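Local coordinates for Lin1944 protein (Listeria innocua, PDB 3D7L) that is of unknown function but belongs to the short-chain dehydrogenase/reductase family and is therefore probably an oxidoreductase, at residues R22-A27 and E187-F191. Sequence-based numbering, arbitrary orientation.
Sequences RLEKKA and EKSVF
Glu187 has an extended side chain, its CG trans to the backbone N (chi1 175°), that carries the carboxylate between Arg22 and Lys26; a bend at chi3 turns the Arg22 guanidinium to meet it. Arg22 NE donates to Glu187 OE1 over 2.6 Å, the acceptor lying almost exactly in the guanidinium plane and the N-H...O angle of 166° marking a straight bond. Arg22 NH2 also donates to Glu187 OE1, but that bond is weak and bent, although the guanidinium and carboxylate planes are only 18° apart. Glu187 OE2 takes Lys26 NZ at 2.7 Å, so each carboxylate oxygen has its own cation, which probably favours the ionised form. A water donates to Arg22 O and, weakly, to Glu187 OE1. In the Rossmann-type SDR fold, this network joins segment 22-27, on helix 14-23, to the last turn of helix 179-191, both packed on the parallel sheet. Toward strand 5-9, Leu23 CD2 lies 3.8 Å from Glu187 CA and meets the ring edge of Phe191; Leu23 and Val190 both rest on Ile6 of that strand. Lys26 CD stands over one face of Phe191, 4.1 Å from the ring centroid in a CH-pi contact, and Lys26 CB comes within 3.4 Å of Phe191 CZ, while Val190 CG1 lies against the opposite face and Ala27 CB approaches the ring edge at CZ.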
# COMPACT_ATOMS: atom_id res chain seq x y z
N ARG D 22 15.60 -23.22 -5.88
CA ARG D 22 16.86 -22.59 -5.48
C ARG D 22 17.18 -22.84 -4.01
O ARG D 22 18.23 -23.39 -3.70
CB ARG D 22 16.86 -21.08 -5.77
CG ARG D 22 17.04 -20.73 -7.23
CD ARG D 22 17.71 -19.36 -7.42
NE ARG D 22 19.14 -19.44 -7.18
CZ ARG D 22 20.05 -19.84 -8.08
NH1 ARG D 22 19.69 -20.20 -9.31
NH2 ARG D 22 21.33 -19.88 -7.73
N LEU D 23 16.26 -22.45 -3.12
CA LEU D 23 16.49 -22.49 -1.66
C LEU D 23 16.69 -23.90 -1.08
O LEU D 23 17.42 -24.07 -0.09
CB LEU D 23 15.37 -21.75 -0.92
CG LEU D 23 15.02 -20.31 -1.36
CD1 LEU D 23 13.96 -19.69 -0.44
CD2 LEU D 23 16.23 -19.41 -1.43
N GLU D 24 16.06 -24.89 -1.71
CA GLU D 24 16.24 -26.30 -1.38
C GLU D 24 17.70 -26.77 -1.34
O GLU D 24 18.05 -27.62 -0.52
CB GLU D 24 15.60 -27.17 -2.45
CG GLU D 24 14.20 -27.50 -2.23
CD GLU D 24 13.74 -28.55 -3.21
OE1 GLU D 24 13.08 -29.49 -2.72
OE2 GLU D 24 14.04 -28.45 -4.43
N LYS D 25 18.51 -26.26 -2.27
CA LYS D 25 19.90 -26.68 -2.43
C LYS D 25 20.75 -26.28 -1.22
O LYS D 25 21.80 -26.88 -0.97
CB LYS D 25 20.53 -26.00 -3.65
CG LYS D 25 19.70 -25.97 -4.91
CD LYS D 25 19.91 -27.20 -5.75
CE LYS D 25 20.12 -26.81 -7.20
NZ LYS D 25 18.84 -26.48 -7.84
N LYS D 26 20.28 -25.26 -0.49
CA LYS D 26 21.07 -24.61 0.56
C LYS D 26 20.45 -24.69 1.97
O LYS D 26 21.10 -24.27 2.93
CB LYS D 26 21.26 -23.12 0.23
CG LYS D 26 21.58 -22.79 -1.21
CD LYS D 26 22.26 -21.43 -1.32
CE LYS D 26 23.40 -21.51 -2.32
NZ LYS D 26 24.03 -20.19 -2.45
N ALA D 27 19.22 -25.18 2.08
CA ALA D 27 18.46 -25.16 3.35
C ALA D 27 17.35 -26.22 3.40
O ALA D 27 16.89 -26.71 2.36
CB ALA D 27 17.83 -23.79 3.55
N GLU D 187 16.76 -15.74 -3.06
CA GLU D 187 18.00 -16.26 -2.48
C GLU D 187 18.90 -15.12 -1.96
O GLU D 187 19.50 -15.25 -0.89
CB GLU D 187 18.76 -17.14 -3.47
CG GLU D 187 20.12 -17.60 -2.95
CD GLU D 187 20.89 -18.50 -3.92
OE1 GLU D 187 20.34 -18.93 -4.94
OE2 GLU D 187 22.06 -18.81 -3.65
N LYS D 188 19.00 -14.02 -2.71
CA LYS D 188 19.73 -12.83 -2.30
C LYS D 188 19.17 -12.31 -0.97
O LYS D 188 19.93 -12.04 -0.05
CB LYS D 188 19.66 -11.75 -3.39
CG LYS D 188 20.42 -10.49 -3.08
CD LYS D 188 20.30 -9.46 -4.21
CE LYS D 188 20.95 -8.14 -3.80
NZ LYS D 188 22.42 -8.22 -3.58
N SER D 189 17.83 -12.22 -0.86
CA SER D 189 17.21 -11.78 0.39
C SER D 189 17.49 -12.73 1.56
O SER D 189 17.86 -12.27 2.63
CB SER D 189 15.70 -11.55 0.24
OG SER D 189 15.19 -11.06 1.45
N VAL D 190 17.35 -14.04 1.36
CA VAL D 190 17.55 -14.99 2.46
C VAL D 190 19.02 -15.11 2.89
O VAL D 190 19.32 -15.14 4.09
CB VAL D 190 16.95 -16.39 2.11
CG1 VAL D 190 17.32 -17.48 3.16
CG2 VAL D 190 15.44 -16.29 1.94
N PHE D 191 19.93 -15.18 1.92
CA PHE D 191 21.31 -15.56 2.22
C PHE D 191 22.27 -14.39 2.27
O PHE D 191 23.36 -14.51 2.83
CB PHE D 191 21.78 -16.62 1.22
CG PHE D 191 21.18 -17.97 1.46
CD1 PHE D 191 21.68 -18.79 2.47
CD2 PHE D 191 20.11 -18.41 0.70
CE1 PHE D 191 21.11 -20.05 2.72
CE2 PHE D 191 19.55 -19.67 0.92
CZ PHE D 191 20.05 -20.49 1.95
O HOH W 1 20.51 -22.23 -4.94